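Local coordinates for uncharacterized protein (PDB 5JVK) that probably hydrolyses O-glycosidic bonds in carbohydrates as a family 39 glycoside hydrolase of a gut Bacteroides, at residues T66-Y71 with Y91-E96; V16-D21 with F399-S404. All coordinates share one frame; numbering follows the deposited sequence.

Contact 1: residues T66-Y71 with Y91-E96; sequences TELGYY and YAVVPE
Val93 O is the best-held polar atom, gripped by two donors: Gly69 N, 3.0 Å from Val93 O and in the carbonyl plane on a lone pair, and the side-chain NE2 of Gln406 from helix 403-415. It belongs to an antiparallel β-hairpin, strands 69-78 and 83-94, in the N-terminal sheet beside the (β/α)8 barrel; these six-residue pieces are the ends of the hairpin far from its turn. Gly69 and Val93 form a hydrogen-bonded pair, and the return bond runs from Val93 N to Gly69 O at 2.8 Å, nearly along the C=O axis. Tyr71 and Tyr91 make the next hydrogen-bonded pair, with both donors above the carbonyl planes. Between the two lies the non-hydrogen-bonded pair of Tyr70 and Ala92; on their face the Tyr70 ring stands obliquely by the Ala92 methyl, and its hydroxyl bonds to Pro401 O.

On the other face, Tyr71 has CG beside its own backbone N (chi1 -68°), which swings the ring back past Gly69. Tyr71 CE2 packs directly over Gly69, 3.6 Å from Gly69 CA, on the face where Gly69 has no side chain. Thus folded back, Tyr71 OH reaches Glu67 O at 2.7 Å, approaching from above the carbonyl plane, so the hydroxyl end of the ring is tied back to the main chain just before the strand. Val93 crosses it obliquely, its CG2 methyl 3.8 Å from Tyr71 CE2. The second Val93 methyl, CG1, is turned the other way and meets Leu68 CD2 at 3.8 Å. That Leu68 methyl also rests against the carbonyl oxygens of Val93 and Val94. Beyond the strand ends Leu68 crosses Pro95 at about a right angle, with Leu68 CD1 lying 3.8 Å from Pro95 CB.

Contact 2: residues V16-D21 with F399-S404; sequences VLVSTD and FSPKPS
The two backbones pass without β pairing or any direct hydrogen bond, closest at the CA atoms of Leu17 and Ser400, 6.2 Å apart. A single water spans part of the separation: it accepts from Leu17 N at 3.0 Å and donates to Phe399 O at 2.9 Å, so two main-chain polar groups too far apart to bond are satisfied through it.

Leu17 carries most of the packing. CG lies beside its backbone N, anti to the carbonyl carbon (chi1 -64°), and the chain then extends so that the CD1 methyl ends over the Ser400 backbone, with Leu17 CD1 3.9 Å from Ser400 CA. Closer to the main chain, Leu17 CB abuts the ring of Pro401, 3.8 Å from Pro401 CD. The same proline ring leans on the peptide after Leu17, bringing Pro401 CG to 3.7 Å from Leu17 O.

In fold terms, residues 399-404 are the end of the long connection from the last barrel strand, 373-375, and run into the start of helix 403-415, while residues 16-21 contain strand 18-20, an outermost strand of the N-terminal sheet. The proline is thus a hydrophobic piece of the barrel's β8-to-α8 connection set against the sheet face that carries Ala92, beside its edge strand. Val18 takes a lesser part: its CG2 methyl approaches Pro401 CB at 4.3 Å, while the residue also packs on Leu124 and Met127 of barrel helix 118-127. The Phe399 ring leads away from Leu17 toward that same helix, where it makes a cation-pi contact with Lys120. Ser400 CB points away from Leu17, and Ser400 OG makes a weak hydrogen bond to Asn90 N.

Overall arrangement
Starting from the N terminus, the chain first runs through residues 16-21, whose barrel partner comes only after nearly the whole (β/α)8 domain has been traced; contact 2 therefore closes a very long loop. Contact 1 falls within that loop and closes a short one, the hairpin between residues 71 and 91. The two do not cross. Their centres lie 8 Å apart, and they share a sheet, since strand 18-20 runs parallel to strand 83-94 and Val94 O probably accepts a hydrogen bond from Asp21 N. Contact 1 works inside the N-terminal sheet, whereas contact 2 ties the edge-strand side of that sheet to the barrel's final connection, next to helix 403-415.

Contact 1: residues T66-Y71 with Y91-E96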
loop_
_atom_site.group_PDB
_atom_site.type_symbol
_atom_site.label_atom_id
_atom_site.label_comp_id
_atom_site.label_asym_id
_atom_site.label_seq_id
_atom_site.Cartn_x
_atom_site.Cartn_y
_atom_site.Cartn_z
ATOM N N THR A 66 -11.777 -19.913 15.496
ATOM C CA THR A 66 -13.067 -20.093 14.816
ATOM C C THR A 66 -13.589 -18.870 14.048
ATOM O O THR A 66 -14.559 -18.992 13.293
ATOM C CB THR A 66 -14.165 -20.513 15.816
ATOM O OG1 THR A 66 -14.437 -19.432 16.718
ATOM C CG2 THR A 66 -13.739 -21.745 16.607
ATOM N N GLU A 67 -12.973 -17.704 14.258
ATOM C CA GLU A 67 -13.370 -16.463 13.579
ATOM C C GLU A 67 -12.151 -15.655 13.147
ATOM O O GLU A 67 -11.099 -15.711 13.783
ATOM C CB GLU A 67 -14.228 -15.595 14.501
ATOM C CG GLU A 67 -15.630 -16.115 14.770
ATOM C CD GLU A 67 -16.444 -15.164 15.637
ATOM O OE1 GLU A 67 -16.412 -13.938 15.384
ATOM O OE2 GLU A 67 -17.124 -15.636 16.575
ATOM N N LEU A 68 -12.315 -14.884 12.074
ATOM C CA LEU A 68 -11.271 -13.974 11.596
ATOM C C LEU A 68 -11.059 -12.818 12.575
ATOM O O LEU A 68 -11.955 -12.469 13.357
ATOM C CB LEU A 68 -11.631 -13.404 10.217
ATOM C CG LEU A 68 -11.786 -14.382 9.052
ATOM C CD1 LEU A 68 -12.172 -13.633 7.788
ATOM C CD2 LEU A 68 -10.506 -15.175 8.836
ATOM N N GLY A 69 -9.865 -12.235 12.525
ATOM C CA GLY A 69 -9.558 -11.070 13.332
ATOM C C GLY A 69 -8.087 -10.746 13.460
ATOM O O GLY A 69 -7.225 -11.526 13.063
ATOM N N TYR A 70 -7.834 -9.560 14.001
ATOM C CA TYR A 70 -6.525 -9.114 14.448
ATOM C C TYR A 70 -6.439 -9.457 15.930
ATOM O O TYR A 70 -7.237 -8.953 16.729
ATOM C CB TYR A 70 -6.394 -7.600 14.248
ATOM C CG TYR A 70 -5.031 -7.046 14.583
ATOM C CD1 TYR A 70 -3.948 -7.262 13.732
ATOM C CD2 TYR A 70 -4.820 -6.301 15.746
ATOM C CE1 TYR A 70 -2.692 -6.757 14.027
ATOM C CE2 TYR A 70 -3.563 -5.794 16.051
ATOM C CZ TYR A 70 -2.506 -6.025 15.188
ATOM O OH TYR A 70 -1.266 -5.532 15.475
ATOM N N TYR A 71 -5.484 -10.315 16.289
ATOM C CA TYR A 71 -5.368 -10.838 17.651
ATOM C C TYR A 71 -4.090 -10.375 18.333
ATOM O O TYR A 71 -3.067 -10.177 17.676
ATOM C CB TYR A 71 -5.400 -12.371 17.635
ATOM C CG TYR A 71 -6.732 -12.948 17.227
ATOM C CD1 TYR A 71 -7.667 -13.342 18.185
ATOM C CD2 TYR A 71 -7.066 -13.098 15.882
ATOM C CE1 TYR A 71 -8.894 -13.872 17.816
ATOM C CE2 TYR A 71 -8.295 -13.624 15.502
ATOM C CZ TYR A 71 -9.204 -14.008 16.473
ATOM O OH TYR A 71 -10.419 -14.527 16.108
ATOM N N TYR A 91 -1.084 -11.218 16.027
ATOM C CA TYR A 91 -1.306 -12.302 15.074
ATOM C C TYR A 91 -2.555 -11.999 14.245
ATOM O O TYR A 91 -3.646 -11.831 14.790
ATOM C CB TYR A 91 -1.461 -13.628 15.821
ATOM C CG TYR A 91 -1.357 -14.852 14.940
ATOM C CD1 TYR A 91 -0.114 -15.338 14.531
ATOM C CD2 TYR A 91 -2.501 -15.532 14.520
ATOM C CE1 TYR A 91 -0.013 -16.461 13.723
ATOM C CE2 TYR A 91 -2.410 -16.657 13.709
ATOM C CZ TYR A 91 -1.166 -17.117 13.314
ATOM O OH TYR A 91 -1.076 -18.231 12.513
ATOM N N ALA A 92 -2.379 -11.925 12.928
ATOM C CA ALA A 92 -3.449 -11.542 12.011
ATOM C C ALA A 92 -4.052 -12.780 11.353
ATOM O O ALA A 92 -3.376 -13.468 10.586
ATOM C CB ALA A 92 -2.911 -10.585 10.955
ATOM N N VAL A 93 -5.317 -13.064 11.667
ATOM C CA VAL A 93 -6.088 -14.106 10.989
ATOM C C VAL A 93 -6.969 -13.426 9.932
ATOM O O VAL A 93 -8.059 -12.932 10.238
ATOM C CB VAL A 93 -6.932 -14.936 11.985
ATOM C CG1 VAL A 93 -7.680 -16.048 11.259
ATOM C CG2 VAL A 93 -6.036 -15.511 13.075
ATOM N N VAL A 94 -6.479 -13.412 8.692
ATOM C CA VAL A 94 -7.076 -12.623 7.599
ATOM C C VAL A 94 -7.916 -13.494 6.662
ATOM O O VAL A 94 -7.729 -14.712 6.632
ATOM C CB VAL A 94 -5.994 -11.867 6.776
ATOM C CG1 VAL A 94 -5.112 -11.034 7.695
ATOM C CG2 VAL A 94 -5.156 -12.813 5.918
ATOM N N PRO A 95 -8.844 -12.877 5.895
ATOM C CA PRO A 95 -9.592 -13.660 4.909
ATOM C C PRO A 95 -8.708 -14.103 3.750
ATOM O O PRO A 95 -7.791 -13.382 3.367
ATOM C CB PRO A 95 -10.671 -12.685 4.421
ATOM C CG PRO A 95 -10.108 -11.337 4.680
ATOM C CD PRO A 95 -9.308 -11.477 5.938
ATOM N N GLU A 96 -8.983 -15.288 3.215
ATOM C CA GLU A 96 -8.241 -15.824 2.078
ATOM C C GLU A 96 -8.801 -15.211 0.796
ATOM O O GLU A 96 -10.017 -15.218 0.587
ATOM C CB GLU A 96 -8.362 -17.348 2.042
ATOM C CG GLU A 96 -7.334 -18.040 1.165
ATOM C CD GLU A 96 -7.452 -19.556 1.215
ATOM O OE1 GLU A 96 -7.477 -20.127 2.332
ATOM O OE2 GLU A 96 -7.515 -20.178 0.132
#

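Contact 2: residues V16-D21 with F399-S404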
loop_
_atom_site.group_PDB
_atom_site.type_symbol
_atom_site.label_atom_id
_atom_site.label_comp_id
_atom_site.label_asym_id
_atom_site.label_seq_id
_atom_site.Cartn_x
_atom_site.Cartn_y
_atom_site.Cartn_z
ATOM N N VAL A 16 6.265 -16.330 10.546
ATOM C CA VAL A 16 5.084 -15.796 9.884
ATOM C C VAL A 16 3.957 -15.672 10.919
ATOM O O VAL A 16 3.391 -16.682 11.345
ATOM C CB VAL A 16 4.651 -16.713 8.715
ATOM C CG1 VAL A 16 3.389 -16.189 8.039
ATOM C CG2 VAL A 16 5.787 -16.857 7.707
ATOM N N LEU A 17 3.643 -14.436 11.316
ATOM C CA LEU A 17 2.561 -14.152 12.277
ATOM C C LEU A 17 1.249 -13.731 11.582
ATOM O O LEU A 17 0.444 -12.983 12.143
ATOM C CB LEU A 17 3.025 -13.083 13.283
ATOM C CG LEU A 17 4.197 -13.487 14.192
ATOM C CD1 LEU A 17 4.831 -12.272 14.853
ATOM C CD2 LEU A 17 3.759 -14.494 15.250
ATOM N N VAL A 18 1.039 -14.232 10.362
ATOM C CA VAL A 18 -0.173 -13.990 9.580
ATOM C C VAL A 18 -0.636 -15.326 9.013
ATOM O O VAL A 18 0.187 -16.112 8.548
ATOM C CB VAL A 18 0.107 -13.024 8.413
ATOM C CG1 VAL A 18 -1.132 -12.839 7.545
ATOM C CG2 VAL A 18 0.605 -11.685 8.943
ATOM N N SER A 19 -1.944 -15.570 9.027
ATOM C CA SER A 19 -2.499 -16.818 8.503
ATOM C C SER A 19 -3.876 -16.591 7.880
ATOM O O SER A 19 -4.731 -15.943 8.486
ATOM C CB SER A 19 -2.575 -17.860 9.628
ATOM O OG SER A 19 -3.056 -19.110 9.165
ATOM N N THR A 20 -4.084 -17.126 6.677
ATOM C CA THR A 20 -5.372 -17.007 5.988
ATOM C C THR A 20 -6.406 -17.972 6.574
ATOM O O THR A 20 -6.058 -19.069 7.024
ATOM C CB THR A 20 -5.252 -17.270 4.472
ATOM O OG1 THR A 20 -4.781 -18.601 4.241
ATOM C CG2 THR A 20 -4.300 -16.273 3.824
ATOM N N ASP A 21 -7.670 -17.538 6.579
ATOM C CA ASP A 21 -8.825 -18.372 6.948
ATOM C C ASP A 21 -8.870 -18.731 8.442
ATOM O O ASP A 21 -7.894 -18.561 9.171
ATOM C CB ASP A 21 -8.861 -19.651 6.079
ATOM C CG ASP A 21 -10.275 -20.197 5.849
ATOM O OD1 ASP A 21 -11.258 -19.674 6.424
ATOM O OD2 ASP A 21 -10.401 -21.174 5.079
ATOM N N PHE A 399 8.574 -8.214 12.126
ATOM C CA PHE A 399 7.547 -8.851 11.281
ATOM C C PHE A 399 6.198 -9.109 11.981
ATOM O O PHE A 399 5.368 -9.867 11.479
ATOM C CB PHE A 399 8.105 -10.114 10.598
ATOM C CG PHE A 399 9.261 -9.837 9.672
ATOM C CD1 PHE A 399 9.045 -9.614 8.314
ATOM C CD2 PHE A 399 10.566 -9.783 10.158
ATOM C CE1 PHE A 399 10.110 -9.350 7.459
ATOM C CE2 PHE A 399 11.635 -9.518 9.306
ATOM C CZ PHE A 399 11.405 -9.301 7.955
ATOM N N SER A 400 5.962 -8.435 13.108
ATOM C CA SER A 400 4.686 -8.510 13.813
ATOM C C SER A 400 3.702 -7.584 13.096
ATOM O O SER A 400 4.040 -6.427 12.840
ATOM C CB SER A 400 4.859 -8.063 15.266
ATOM O OG SER A 400 3.651 -8.176 15.989
ATOM N N PRO A 401 2.492 -8.078 12.764
ATOM C CA PRO A 401 1.530 -7.233 12.049
ATOM C C PRO A 401 0.905 -6.161 12.939
ATOM O O PRO A 401 0.575 -6.432 14.098
ATOM C CB PRO A 401 0.468 -8.231 11.579
ATOM C CG PRO A 401 0.501 -9.310 12.602
ATOM C CD PRO A 401 1.939 -9.419 13.035
ATOM N N LYS A 402 0.780 -4.954 12.394
ATOM C CA LYS A 402 0.025 -3.871 13.022
ATOM C C LYS A 402 -1.423 -3.970 12.523
ATOM O O LYS A 402 -1.684 -4.702 11.560
ATOM C CB LYS A 402 0.645 -2.520 12.658
ATOM C CG LYS A 402 2.066 -2.332 13.184
ATOM C CD LYS A 402 2.817 -1.245 12.432
ATOM C CE LYS A 402 2.173 0.117 12.622
ATOM N NZ LYS A 402 2.961 1.206 11.987
ATOM N N PRO A 403 -2.375 -3.261 13.173
ATOM C CA PRO A 403 -3.777 -3.286 12.714
ATOM C C PRO A 403 -3.993 -2.926 11.235
ATOM O O PRO A 403 -4.917 -3.451 10.612
ATOM C CB PRO A 403 -4.452 -2.247 13.612
ATOM C CG PRO A 403 -3.664 -2.287 14.869
ATOM C CD PRO A 403 -2.242 -2.516 14.441
ATOM N N SER A 404 -3.148 -2.047 10.691
ATOM C CA SER A 404 -3.222 -1.646 9.286
ATOM C C SER A 404 -3.040 -2.801 8.303
ATOM O O SER A 404 -3.596 -2.769 7.200
ATOM C CB SER A 404 -2.207 -0.539 8.991
ATOM O OG SER A 404 -0.900 -0.943 9.343
HETATM O O HOH W 1 5.434 -12.367 10.112
#